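Local coordinates for protein glucose-6-phosphate dehydrogenase (Trypanosoma cruzi, PDB 5AQ1) that oxidises glucose 6-phosphate to 6-phosphogluconolactone with NADP+ as the electron acceptor, the step that opens the oxidative pentose phosphate pathway, at residues Glu389-Asn394 / Lys409-Thr414; Asn238-Val243 / Ile376-Lys381; Pro138-Asn143 / Pro170-Val175. One frame throughout, in Å; residues are numbered along the deposited sequence.

Contact 1: Glu389-Asn394 / Lys409-Thr414; sequences ESTQRN and KLTAKT
Thr391 and Thr411 meet through their hydroxyls, with OG1 of Thr391 2.7 Å from OG1 of Thr411, and the two side chains cross at about a right angle. The proton of Thr411 OG1 has a water as another possible acceptor. Thr391 OG1 points across the gap because its first torsion (chi1 -170°) sets it opposite the backbone N. It is held a second time by the carbonyl of Ala227 of the second subunit. Threonine suits both positions: each has a hydroxyl on a short, beta-branched side chain, close to the backbone. Thr411 CG2 lies 3.7 Å from Thr391 OG1.

The water joins three groups from the two segments. It donates to Gln392 O at 2.7 Å and sits 3.0 Å from Thr411 OG1, while its bond from Asn394 ND2, also 3.0 Å, is weak. Asparagine suits this place because its ND2 faces the water and the strand while OD1 accepts from Val230 N of the second subunit.

The remaining contacts are close packing with the backbone. Asn394 CA approaches Lys409 O at 3.3 Å in a CA-H...O contact, and Asn394 ND2 lies against Leu410 CA at 3.6 Å.

Near Leu410 and Thr411, Phe231 and Val223 of the second subunit pack on the sheet, so the contact lies at a subunit interface. Within the chain, the loop of 389-394 leads into strand 395-401, the antiparallel partner of strand 405-413, which is flanked on its other side by strand 421-429.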
ATOM      1  N   GLU B 389     -11.742 -18.677 -10.357  1.00 41.58           N
ATOM      2  CA  GLU B 389     -10.963 -19.746 -10.991  1.00 43.20           C
ATOM      3  C   GLU B 389     -10.745 -19.528 -12.492  1.00 42.06           C
ATOM      4  O   GLU B 389     -10.100 -20.350 -13.143  1.00 40.57           O
ATOM      5  CB  GLU B 389     -11.630 -21.099 -10.755  1.00 46.79           C
ATOM      6  CG  GLU B 389     -11.810 -21.440  -9.279  1.00 51.21           C
ATOM      7  CD  GLU B 389     -12.082 -22.915  -9.070  1.00 56.45           C
ATOM      8  OE1 GLU B 389     -12.852 -23.484  -9.875  1.00 61.79           O
ATOM      9  OE2 GLU B 389     -11.524 -23.500  -8.114  1.00 59.93           O
ATOM     10  N   SER B 390     -11.275 -18.428 -13.031  1.00 41.20           N
ATOM     11  CA  SER B 390     -11.044 -18.048 -14.427  1.00 41.67           C
ATOM     12  C   SER B 390      -9.825 -17.134 -14.594  1.00 41.11           C
ATOM     13  O   SER B 390      -9.589 -16.596 -15.672  1.00 40.59           O
ATOM     14  CB  SER B 390     -12.286 -17.379 -15.011  1.00 42.45           C
ATOM     15  OG  SER B 390     -13.351 -18.303 -15.096  1.00 45.78           O
ATOM     16  N   THR B 391      -9.069 -16.941 -13.518  1.00 40.84           N
ATOM     17  CA  THR B 391      -7.744 -16.343 -13.604  1.00 40.10           C
ATOM     18  C   THR B 391      -6.801 -17.188 -12.757  1.00 41.36           C
ATOM     19  O   THR B 391      -7.226 -18.128 -12.078  1.00 42.59           O
ATOM     20  CB  THR B 391      -7.741 -14.861 -13.152  1.00 39.50           C
ATOM     21  OG1 THR B 391      -6.484 -14.257 -13.472  1.00 38.27           O
ATOM     22  CG2 THR B 391      -8.009 -14.719 -11.651  1.00 38.70           C
ATOM     23  N   GLN B 392      -5.517 -16.864 -12.817  1.00 43.00           N
ATOM     24  CA  GLN B 392      -4.509 -17.543 -12.009  1.00 43.64           C
ATOM     25  C   GLN B 392      -3.440 -16.547 -11.627  1.00 40.26           C
ATOM     26  O   GLN B 392      -3.443 -15.409 -12.093  1.00 40.40           O
ATOM     27  CB  GLN B 392      -3.914 -18.762 -12.736  1.00 47.32           C
ATOM     28  CG  GLN B 392      -4.064 -18.755 -14.251  1.00 53.39           C
ATOM     29  CD  GLN B 392      -4.084 -20.133 -14.882  1.00 58.83           C
ATOM     30  OE1 GLN B 392      -3.473 -20.314 -15.924  1.00 62.52           O
ATOM     31  NE2 GLN B 392      -4.770 -21.104 -14.270  1.00 60.98           N
ATOM     32  N   ARG B 393      -2.542 -16.974 -10.752  1.00 38.25           N
ATOM     33  CA  ARG B 393      -1.546 -16.078 -10.196  1.00 36.93           C
ATOM     34  C   ARG B 393      -0.667 -15.478 -11.278  1.00 35.99           C
ATOM     35  O   ARG B 393      -0.160 -16.196 -12.138  1.00 37.70           O
ATOM     36  CB  ARG B 393      -0.677 -16.820  -9.188  1.00 36.79           C
ATOM     37  CG  ARG B 393      -1.392 -17.153  -7.898  1.00 38.01           C
ATOM     38  CD  ARG B 393      -0.478 -17.941  -6.988  1.00 38.89           C
ATOM     39  NE  ARG B 393      -1.062 -18.174  -5.672  1.00 40.27           N
ATOM     40  CZ  ARG B 393      -0.446 -18.808  -4.677  1.00 41.07           C
ATOM     41  NH1 ARG B 393       0.786 -19.292  -4.838  1.00 40.49           N
ATOM     42  NH2 ARG B 393      -1.068 -18.967  -3.515  1.00 41.09           N
ATOM     43  N   ASN B 394      -0.488 -14.161 -11.231  1.00 34.97           N
ATOM     44  CA  ASN B 394       0.536 -13.508 -12.034  1.00 34.35           C
ATOM     45  C   ASN B 394       1.909 -13.995 -11.595  1.00 34.33           C
ATOM     46  O   ASN B 394       2.095 -14.427 -10.458  1.00 34.00           O
ATOM     47  CB  ASN B 394       0.481 -11.982 -11.896  1.00 33.33           C
ATOM     48  CG  ASN B 394      -0.820 -11.374 -12.393  1.00 33.10           C
ATOM     49  OD1 ASN B 394      -1.128 -10.238 -12.043  1.00 32.62           O
ATOM     50  ND2 ASN B 394      -1.586 -12.109 -13.199  1.00 33.66           N
ATOM     51  N   LYS B 409       3.846 -13.137 -16.660  1.00 38.49           N
ATOM     52  CA  LYS B 409       2.688 -13.962 -16.964  1.00 39.09           C
ATOM     53  C   LYS B 409       1.452 -13.340 -16.337  1.00 39.01           C
ATOM     54  O   LYS B 409       1.441 -13.045 -15.142  1.00 38.87           O
ATOM     55  CB  LYS B 409       2.875 -15.374 -16.420  1.00 40.16           C
ATOM     56  CG  LYS B 409       4.065 -16.110 -17.007  1.00 41.99           C
ATOM     57  CD  LYS B 409       4.308 -17.429 -16.293  1.00 43.97           C
ATOM     58  CE  LYS B 409       3.309 -18.492 -16.717  1.00 46.73           C
ATOM     59  NZ  LYS B 409       3.536 -19.773 -15.991  1.00 48.57           N
ATOM     60  N   LEU B 410       0.415 -13.145 -17.146  1.00 38.92           N
ATOM     61  CA  LEU B 410      -0.839 -12.590 -16.664  1.00 38.58           C
ATOM     62  C   LEU B 410      -2.031 -13.161 -17.425  1.00 37.98           C
ATOM     63  O   LEU B 410      -1.868 -13.905 -18.392  1.00 38.60           O
ATOM     64  CB  LEU B 410      -0.820 -11.054 -16.722  1.00 39.96           C
ATOM     65  CG  LEU B 410      -0.081 -10.323 -17.844  1.00 41.46           C
ATOM     66  CD1 LEU B 410      -0.583 -10.735 -19.210  1.00 43.51           C
ATOM     67  CD2 LEU B 410      -0.223  -8.819 -17.675  1.00 42.43           C
ATOM     68  N   THR B 411      -3.230 -12.827 -16.958  1.00 36.61           N
ATOM     69  CA  THR B 411      -4.467 -13.278 -17.583  1.00 36.05           C
ATOM     70  C   THR B 411      -5.008 -12.205 -18.531  1.00 36.24           C
ATOM     71  O   THR B 411      -4.944 -11.008 -18.237  1.00 37.15           O
ATOM     72  CB  THR B 411      -5.514 -13.618 -16.513  1.00 35.85           C
ATOM     73  OG1 THR B 411      -5.018 -14.685 -15.700  1.00 35.15           O
ATOM     74  CG2 THR B 411      -6.833 -14.043 -17.144  1.00 37.34           C
ATOM     75  N   ALA B 412      -5.513 -12.644 -19.677  1.00 35.62           N
ATOM     76  CA  ALA B 412      -6.103 -11.750 -20.663  1.00 36.04           C
ATOM     77  C   ALA B 412      -7.311 -12.416 -21.303  1.00 36.76           C
ATOM     78  O   ALA B 412      -7.511 -13.625 -21.168  1.00 37.16           O
ATOM     79  CB  ALA B 412      -5.078 -11.385 -21.727  1.00 36.50           C
ATOM     80  N   LYS B 413      -8.119 -11.618 -21.992  1.00 37.13           N
ATOM     81  CA  LYS B 413      -9.240 -12.136 -22.767  1.00 38.17           C
ATOM     82  C   LYS B 413      -8.697 -12.976 -23.919  1.00 38.43           C
ATOM     83  O   LYS B 413      -7.726 -12.583 -24.557  1.00 38.00           O
ATOM     84  CB  LYS B 413     -10.086 -10.979 -23.302  1.00 39.10           C
ATOM     85  CG  LYS B 413     -11.267 -11.396 -24.166  1.00 40.61           C
ATOM     86  CD  LYS B 413     -11.819 -10.215 -24.942  1.00 41.76           C
ATOM     87  CE  LYS B 413     -12.772 -10.667 -26.034  1.00 43.45           C
ATOM     88  NZ  LYS B 413     -12.063 -11.310 -27.173  1.00 44.13           N
ATOM     89  N   THR B 414      -9.317 -14.128 -24.178  1.00 39.31           N
ATOM     90  CA  THR B 414      -8.946 -14.949 -25.327  1.00 41.06           C
ATOM     91  C   THR B 414      -9.233 -14.179 -26.612  1.00 42.20           C
ATOM     92  O   THR B 414     -10.366 -13.757 -26.837  1.00 41.90           O
ATOM     93  CB  THR B 414      -9.718 -16.278 -25.382  1.00 42.47           C
ATOM     94  OG1 THR B 414     -11.121 -16.030 -25.229  1.00 45.66           O
ATOM     95  CG2 THR B 414      -9.258 -17.217 -24.285  1.00 41.49           C
TER
HETATM   96  O   HOH W   1      -2.334 -14.767 -14.461  1.00 36.49           O

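Contact 2: Asn238-Val243 / Ile376-Lys381; sequences NSIACV and IRIQFK
Gln379 O accepts two backbone N-H groups, from Ala241 N at 2.9 Å and Cys242 N at 3.0 Å, both lying in its carbonyl plane. Gln379 N returns a bond to Cys242 O at 2.8 Å, and beyond the bulge Lys381 N donates to Ser239 O at 2.9 Å. The long arm of Lys381, extended beyond CG, carries NZ back over Asn238 O. That bond is 3.3 Å with the ammonium above the carbonyl plane, and Ser237 O is the stronger partner. The amide of Gln379 is held by Arg393 NH1 and Lys507 N at OE1 and by Glu395 at NE2.

On the face that carries Val243 and Ile378, apolar side chains pack together. Ile378 CG2 rests against Ile240 CD1 at 3.7 Å, while its CD1 lies beside Val243 CG1 at 3.8 Å, so the branched isoleucine serves two neighbours at once. The Phe380 ring has Ser239 O at its edge and takes Ile240 CG1 obliquely at CE1. Small Ala241 fits the extra position, its CB beside Lys381 CG.

Two consecutive residues, Ala241 and Cys242, facing the single Gln379 define a classic beta bulge, here between antiparallel strands 240-248 and 373-380 of the large mixed sheet of the C-terminal domain.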
ATOM      1  N   ASN B 238       2.614  -8.036   0.642  1.00 29.90           N
ATOM      2  CA  ASN B 238       1.247  -7.646   0.281  1.00 30.21           C
ATOM      3  C   ASN B 238       0.824  -8.164  -1.085  1.00 30.87           C
ATOM      4  O   ASN B 238      -0.340  -8.515  -1.282  1.00 32.75           O
ATOM      5  CB  ASN B 238       1.086  -6.123   0.295  1.00 29.88           C
ATOM      6  CG  ASN B 238       1.340  -5.516   1.663  1.00 29.50           C
ATOM      7  OD1 ASN B 238       1.315  -6.210   2.683  1.00 29.55           O
ATOM      8  ND2 ASN B 238       1.563  -4.207   1.693  1.00 29.01           N
ATOM      9  N   SER B 239       1.765  -8.188  -2.028  1.00 30.85           N
ATOM     10  CA  SER B 239       1.493  -8.610  -3.406  1.00 31.28           C
ATOM     11  C   SER B 239       2.132  -9.956  -3.779  1.00 31.82           C
ATOM     12  O   SER B 239       1.614 -10.663  -4.650  1.00 31.15           O
ATOM     13  CB  SER B 239       1.980  -7.540  -4.382  1.00 30.95           C
ATOM     14  OG  SER B 239       1.249  -6.337  -4.237  1.00 30.01           O
ATOM     15  N   ILE B 240       3.239 -10.312  -3.126  1.00 32.87           N
ATOM     16  CA  ILE B 240       3.970 -11.536  -3.468  1.00 33.42           C
ATOM     17  C   ILE B 240       3.532 -12.706  -2.586  1.00 34.00           C
ATOM     18  O   ILE B 240       3.528 -12.608  -1.356  1.00 33.27           O
ATOM     19  CB  ILE B 240       5.495 -11.336  -3.361  1.00 32.40           C
ATOM     20  CG1 ILE B 240       5.959 -10.315  -4.400  1.00 32.13           C
ATOM     21  CG2 ILE B 240       6.224 -12.656  -3.569  1.00 32.41           C
ATOM     22  CD1 ILE B 240       7.401  -9.881  -4.249  1.00 32.31           C
ATOM     23  N   ALA B 241       3.169 -13.807  -3.238  1.00 34.86           N
ATOM     24  CA  ALA B 241       2.729 -15.022  -2.559  1.00 35.89           C
ATOM     25  C   ALA B 241       3.876 -16.004  -2.347  1.00 36.82           C
ATOM     26  O   ALA B 241       3.919 -16.693  -1.332  1.00 36.23           O
ATOM     27  CB  ALA B 241       1.624 -15.693  -3.362  1.00 36.53           C
ATOM     28  N   CYS B 242       4.788 -16.078  -3.314  1.00 37.96           N
ATOM     29  CA  CYS B 242       5.868 -17.054  -3.279  1.00 39.46           C
ATOM     30  C   CYS B 242       6.986 -16.688  -4.256  1.00 38.27           C
ATOM     31  O   CYS B 242       6.723 -16.187  -5.352  1.00 38.17           O
ATOM     32  CB  CYS B 242       5.319 -18.438  -3.623  1.00 41.48           C
ATOM     33  SG  CYS B 242       6.568 -19.742  -3.619  1.00 48.75           S
ATOM     34  N   VAL B 243       8.230 -16.944  -3.853  1.00 37.45           N
ATOM     35  CA  VAL B 243       9.401 -16.717  -4.705  1.00 36.68           C
ATOM     36  C   VAL B 243      10.170 -18.026  -4.879  1.00 37.00           C
ATOM     37  O   VAL B 243      10.532 -18.668  -3.892  1.00 37.11           O
ATOM     38  CB  VAL B 243      10.340 -15.652  -4.106  1.00 35.49           C
ATOM     39  CG1 VAL B 243      11.606 -15.510  -4.940  1.00 35.61           C
ATOM     40  CG2 VAL B 243       9.625 -14.314  -3.995  1.00 35.75           C
ATOM     41  N   ILE B 376      14.256 -17.310 -12.129  1.00 32.60           N
ATOM     42  CA  ILE B 376      13.699 -16.717 -10.927  1.00 31.77           C
ATOM     43  C   ILE B 376      12.220 -16.510 -11.207  1.00 31.15           C
ATOM     44  O   ILE B 376      11.858 -15.957 -12.247  1.00 30.18           O
ATOM     45  CB  ILE B 376      14.368 -15.360 -10.630  1.00 31.05           C
ATOM     46  CG1 ILE B 376      15.875 -15.537 -10.418  1.00 30.13           C
ATOM     47  CG2 ILE B 376      13.744 -14.694  -9.411  1.00 30.60           C
ATOM     48  CD1 ILE B 376      16.671 -14.274 -10.650  1.00 29.81           C
ATOM     49  N   ARG B 377      11.368 -16.964 -10.294  1.00 31.18           N
ATOM     50  CA  ARG B 377       9.927 -16.798 -10.450  1.00 32.02           C
ATOM     51  C   ARG B 377       9.323 -16.087  -9.242  1.00 31.11           C
ATOM     52  O   ARG B 377       9.305 -16.631  -8.141  1.00 30.31           O
ATOM     53  CB  ARG B 377       9.260 -18.153 -10.679  1.00 32.93           C
ATOM     54  CG  ARG B 377       9.524 -18.718 -12.063  1.00 34.33           C
ATOM     55  CD  ARG B 377       9.236 -20.205 -12.135  1.00 35.12           C
ATOM     56  NE  ARG B 377       9.525 -20.751 -13.464  1.00 36.62           N
ATOM     57  CZ  ARG B 377       8.733 -20.635 -14.528  1.00 36.50           C
ATOM     58  NH1 ARG B 377       7.575 -19.987 -14.455  1.00 38.07           N
ATOM     59  NH2 ARG B 377       9.098 -21.175 -15.681  1.00 36.60           N
ATOM     60  N   ILE B 378       8.843 -14.866  -9.466  1.00 30.88           N
ATOM     61  CA  ILE B 378       8.132 -14.100  -8.450  1.00 30.81           C
ATOM     62  C   ILE B 378       6.637 -14.312  -8.674  1.00 30.86           C
ATOM     63  O   ILE B 378       6.026 -13.654  -9.524  1.00 30.71           O
ATOM     64  CB  ILE B 378       8.439 -12.587  -8.540  1.00 31.35           C
ATOM     65  CG1 ILE B 378       9.946 -12.325  -8.653  1.00 31.32           C
ATOM     66  CG2 ILE B 378       7.853 -11.847  -7.340  1.00 30.88           C
ATOM     67  CD1 ILE B 378      10.743 -12.738  -7.435  1.00 31.49           C
ATOM     68  N   GLN B 379       6.050 -15.235  -7.918  1.00 30.57           N
ATOM     69  CA  GLN B 379       4.634 -15.562  -8.060  1.00 31.11           C
ATOM     70  C   GLN B 379       3.775 -14.697  -7.139  1.00 30.18           C
ATOM     71  O   GLN B 379       3.864 -14.801  -5.915  1.00 29.42           O
ATOM     72  CB  GLN B 379       4.407 -17.043  -7.768  1.00 32.21           C
ATOM     73  CG  GLN B 379       2.983 -17.515  -7.986  1.00 32.99           C
ATOM     74  CD  GLN B 379       2.873 -19.027  -7.999  1.00 33.98           C
ATOM     75  OE1 GLN B 379       2.508 -19.641  -6.999  1.00 35.11           O
ATOM     76  NE2 GLN B 379       3.199 -19.635  -9.131  1.00 34.46           N
ATOM     77  N   PHE B 380       2.940 -13.855  -7.744  1.00 30.40           N
ATOM     78  CA  PHE B 380       2.071 -12.949  -6.998  1.00 30.92           C
ATOM     79  C   PHE B 380       0.808 -13.649  -6.503  1.00 30.53           C
ATOM     80  O   PHE B 380       0.492 -14.773  -6.906  1.00 30.04           O
ATOM     81  CB  PHE B 380       1.706 -11.728  -7.853  1.00 31.21           C
ATOM     82  CG  PHE B 380       2.898 -10.930  -8.301  1.00 31.48           C
ATOM     83  CD1 PHE B 380       3.512 -10.028  -7.443  1.00 31.33           C
ATOM     84  CD2 PHE B 380       3.423 -11.097  -9.576  1.00 32.36           C
ATOM     85  CE1 PHE B 380       4.619  -9.298  -7.849  1.00 31.00           C
ATOM     86  CE2 PHE B 380       4.529 -10.368  -9.987  1.00 32.02           C
ATOM     87  CZ  PHE B 380       5.126  -9.466  -9.122  1.00 30.92           C
ATOM     88  N   LYS B 381       0.104 -12.974  -5.604  1.00 30.65           N
ATOM     89  CA  LYS B 381      -1.132 -13.497  -5.036  1.00 30.88           C
ATOM     90  C   LYS B 381      -2.251 -13.517  -6.063  1.00 31.36           C
ATOM     91  O   LYS B 381      -2.221 -12.793  -7.054  1.00 31.45           O
ATOM     92  CB  LYS B 381      -1.568 -12.648  -3.842  1.00 30.75           C
ATOM     93  CG  LYS B 381      -0.707 -12.817  -2.608  1.00 30.42           C
ATOM     94  CD  LYS B 381      -1.001 -11.719  -1.604  1.00 31.03           C
ATOM     95  CE  LYS B 381      -0.737 -12.173  -0.183  1.00 31.62           C
ATOM     96  NZ  LYS B 381      -0.728 -11.021   0.755  1.00 31.89           N
TER

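Contact 3: Pro138-Asn143 / Pro170-Val175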
ATOM      1  N   PRO B 138      53.540   7.421 -19.406  1.00 71.08           N
ATOM      2  CA  PRO B 138      54.111   8.497 -18.585  1.00 72.16           C
ATOM      3  C   PRO B 138      54.472   8.085 -17.154  1.00 73.24           C
ATOM      4  O   PRO B 138      55.562   8.412 -16.678  1.00 72.00           O
ATOM      5  CB  PRO B 138      53.004   9.560 -18.578  1.00 72.60           C
ATOM      6  CG  PRO B 138      51.735   8.805 -18.822  1.00 71.51           C
ATOM      7  CD  PRO B 138      52.102   7.631 -19.682  1.00 71.04           C
ATOM      8  N   GLU B 139      53.571   7.368 -16.484  1.00 72.22           N
ATOM      9  CA  GLU B 139      53.735   7.058 -15.064  1.00 70.94           C
ATOM     10  C   GLU B 139      54.585   5.813 -14.832  1.00 66.07           C
ATOM     11  O   GLU B 139      54.693   4.950 -15.702  1.00 65.65           O
ATOM     12  CB  GLU B 139      52.375   6.842 -14.397  1.00 72.92           C
ATOM     13  CG  GLU B 139      52.251   7.514 -13.027  1.00 76.47           C
ATOM     14  CD  GLU B 139      52.097   9.020 -13.117  1.00 77.74           C
ATOM     15  OE1 GLU B 139      50.972   9.495 -13.381  1.00 75.71           O
ATOM     16  OE2 GLU B 139      53.109   9.728 -12.925  1.00 79.99           O
ATOM     17  N   LYS B 140      55.135   5.724 -13.624  1.00 60.93           N
ATOM     18  CA  LYS B 140      56.073   4.683 -13.222  1.00 57.64           C
ATOM     19  C   LYS B 140      55.367   3.620 -12.382  1.00 52.35           C
ATOM     20  O   LYS B 140      54.287   3.869 -11.861  1.00 50.24           O
ATOM     21  CB  LYS B 140      57.156   5.365 -12.394  1.00 60.20           C
ATOM     22  CG  LYS B 140      58.391   4.538 -12.017  1.00 63.31           C
ATOM     23  CD  LYS B 140      58.874   4.921 -10.580  1.00 65.66           C
ATOM     24  CE  LYS B 140      60.156   5.749 -10.604  1.00 68.24           C
ATOM     25  NZ  LYS B 140      60.476   6.397  -9.295  1.00 70.05           N
ATOM     26  N   GLY B 141      55.978   2.442 -12.257  1.00 48.31           N
ATOM     27  CA  GLY B 141      55.407   1.344 -11.479  1.00 44.69           C
ATOM     28  C   GLY B 141      54.478   0.492 -12.324  1.00 42.68           C
ATOM     29  O   GLY B 141      54.764   0.216 -13.490  1.00 41.31           O
ATOM     30  N   GLY B 142      53.359   0.078 -11.735  1.00 40.55           N
ATOM     31  CA  GLY B 142      52.370  -0.737 -12.440  1.00 38.80           C
ATOM     32  C   GLY B 142      51.338  -1.355 -11.513  1.00 37.05           C
ATOM     33  O   GLY B 142      51.639  -1.669 -10.360  1.00 36.25           O
ATOM     34  N   ASN B 143      50.121  -1.526 -12.023  1.00 35.55           N
ATOM     35  CA  ASN B 143      49.047  -2.179 -11.277  1.00 34.66           C
ATOM     36  C   ASN B 143      49.084  -3.684 -11.515  1.00 34.30           C
ATOM     37  O   ASN B 143      49.306  -4.127 -12.638  1.00 35.70           O
ATOM     38  CB  ASN B 143      47.692  -1.624 -11.705  1.00 34.34           C
ATOM     39  CG  ASN B 143      47.556  -0.140 -11.429  1.00 34.36           C
ATOM     40  OD1 ASN B 143      47.778   0.317 -10.307  1.00 34.87           O
ATOM     41  ND2 ASN B 143      47.187   0.622 -12.450  1.00 34.32           N
ATOM     42  N   PRO B 170      52.117   0.851  -2.510  1.00 54.70           N
ATOM     43  CA  PRO B 170      50.900   1.614  -2.836  1.00 52.89           C
ATOM     44  C   PRO B 170      51.129   2.835  -3.728  1.00 52.72           C
ATOM     45  O   PRO B 170      50.246   3.196  -4.506  1.00 51.81           O
ATOM     46  CB  PRO B 170      50.381   2.057  -1.460  1.00 52.79           C
ATOM     47  CG  PRO B 170      50.930   1.059  -0.505  1.00 52.74           C
ATOM     48  CD  PRO B 170      52.274   0.671  -1.053  1.00 54.26           C
ATOM     49  N   GLU B 171      52.305   3.449  -3.626  1.00 55.31           N
ATOM     50  CA  GLU B 171      52.610   4.671  -4.375  1.00 57.72           C
ATOM     51  C   GLU B 171      52.752   4.379  -5.870  1.00 51.59           C
ATOM     52  O   GLU B 171      52.463   5.237  -6.702  1.00 50.70           O
ATOM     53  CB  GLU B 171      53.894   5.362  -3.867  1.00 62.86           C
ATOM     54  CG  GLU B 171      54.205   5.230  -2.375  1.00 67.81           C
ATOM     55  CD  GLU B 171      55.327   4.226  -2.074  1.00 72.77           C
ATOM     56  OE1 GLU B 171      56.193   3.970  -2.953  1.00 71.32           O
ATOM     57  OE2 GLU B 171      55.370   3.708  -0.938  1.00 79.49           O
ATOM     58  N   LEU B 172      53.192   3.165  -6.196  1.00 47.17           N
ATOM     59  CA  LEU B 172      53.468   2.776  -7.576  1.00 45.70           C
ATOM     60  C   LEU B 172      52.350   1.973  -8.258  1.00 43.36           C
ATOM     61  O   LEU B 172      52.489   1.598  -9.424  1.00 43.09           O
ATOM     62  CB  LEU B 172      54.776   1.980  -7.624  1.00 46.25           C
ATOM     63  CG  LEU B 172      56.031   2.726  -7.161  1.00 46.96           C
ATOM     64  CD1 LEU B 172      57.243   1.826  -7.322  1.00 47.47           C
ATOM     65  CD2 LEU B 172      56.231   4.022  -7.932  1.00 47.32           C
ATOM     66  N   GLY B 173      51.255   1.712  -7.548  1.00 40.62           N
ATOM     67  CA  GLY B 173      50.114   0.995  -8.127  1.00 38.66           C
ATOM     68  C   GLY B 173      49.386   0.141  -7.113  1.00 36.69           C
ATOM     69  O   GLY B 173      49.868  -0.053  -5.999  1.00 37.21           O
ATOM     70  N   TRP B 174      48.223  -0.373  -7.505  1.00 35.20           N
ATOM     71  CA  TRP B 174      47.424  -1.227  -6.623  1.00 34.05           C
ATOM     72  C   TRP B 174      47.688  -2.710  -6.862  1.00 34.21           C
ATOM     73  O   TRP B 174      48.247  -3.098  -7.888  1.00 34.72           O
ATOM     74  CB  TRP B 174      45.915  -0.930  -6.731  1.00 32.75           C
ATOM     75  CG  TRP B 174      45.339  -0.770  -8.127  1.00 32.57           C
ATOM     76  CD1 TRP B 174      44.934   0.398  -8.707  1.00 32.34           C
ATOM     77  CD2 TRP B 174      45.072  -1.808  -9.090  1.00 32.06           C
ATOM     78  NE1 TRP B 174      44.443   0.157  -9.969  1.00 32.42           N
ATOM     79  CE2 TRP B 174      44.518  -1.186 -10.230  1.00 32.14           C
ATOM     80  CE3 TRP B 174      45.258  -3.196  -9.104  1.00 31.67           C
ATOM     81  CZ2 TRP B 174      44.152  -1.905 -11.378  1.00 31.52           C
ATOM     82  CZ3 TRP B 174      44.887  -3.910 -10.244  1.00 31.46           C
ATOM     83  CH2 TRP B 174      44.344  -3.260 -11.363  1.00 31.14           C
ATOM     84  N   VAL B 175      47.297  -3.525  -5.887  1.00 34.56           N
ATOM     85  CA  VAL B 175      47.288  -4.974  -6.028  1.00 34.89           C
ATOM     86  C   VAL B 175      45.883  -5.485  -5.730  1.00 34.41           C
ATOM     87  O   VAL B 175      45.291  -5.120  -4.718  1.00 34.25           O
ATOM     88  CB  VAL B 175      48.275  -5.655  -5.068  1.00 35.71           C
ATOM     89  CG1 VAL B 175      48.310  -7.157  -5.325  1.00 35.94           C
ATOM     90  CG2 VAL B 175      49.666  -5.059  -5.217  1.00 36.60           C
TER
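Gly142 and Leu172 join the two segments, whose touching parts, 140-143 and 172-174, run in nearly the same direction, 11° apart. Gly142 N donates to Leu172 O at 2.9 Å, and Gly141 CA adds a CA-H...O contact to the same carbonyl at 3.6 Å. Three glycines shape this junction. Gly142 supplies the N-H, while Gly141 and Gly173 take backbone conformations unfavourable to a residue with a CB. A CB on Gly141 would run into Leu172 O, and one on Gly173 into Gly142 O and Asn143 OD1. Their bare CA atoms let the chains draw close: Gly141 CA lies 4.6 Å from Leu172 CA.

Asn143 carries the side-chain part of the contact. Its OD1 accepts Trp174 N at 2.9 Å, the donor lying in the amide plane on a lone pair, so the side chain stands in for a backbone carbonyl. The amide of Asn143 lies flat on the indole, the two planes 8° apart. CB sits over the six-membered ring, 3.5 Å from its centroid, as a CH-pi contact, and Asn143 CG is 3.4 Å from Trp174 CE2. Farther along, OD1 lies over the pyrrole part, 3.3 Å from Trp174 CD1. CG of Trp174 stands between its own backbone N and carbonyl carbon (chi1 45°), which brings the ring under the Asn143 amide while the backbone N-H of Trp174 still bonds OD1. Asparagine fits well, being flat enough to stack and polar enough to bond. Arg176 adds a cation-pi contact to the indole. Nearer the surface, Lys140 lays its aliphatic CD on Leu172 CD2 at 3.8 Å.

These loops enter strands 143-148 and 175-179, neighbours in a six-stranded parallel sheet. With helix 155-165 between the strands they form a beta-alpha-beta crossover, as expected in the Rossmann-like coenzyme-binding domain of this family.

How the contacts relate
From the N terminus, contact 3 closes first, bringing together two points with 26 residues between them, helix 155-165 among these, within the NAD-binding domain. Contact 2 follows with a far wider closure: 132 residues lie between segments 238-243 and 376-381, which pair strands 240-248 and 373-380. Contact 1 then closes a short excursion of 14 residues, mostly strand. All three are in series, none nested or crossed. Contacts 1 and 2 share the large mixed sheet, where Asn394 O receives Phe380 N and joins them directly, and both touch the second subunit. Contact 3 lies on the opposite side of the chain's centre, its nearest atoms about 30 Å from those of contact 2.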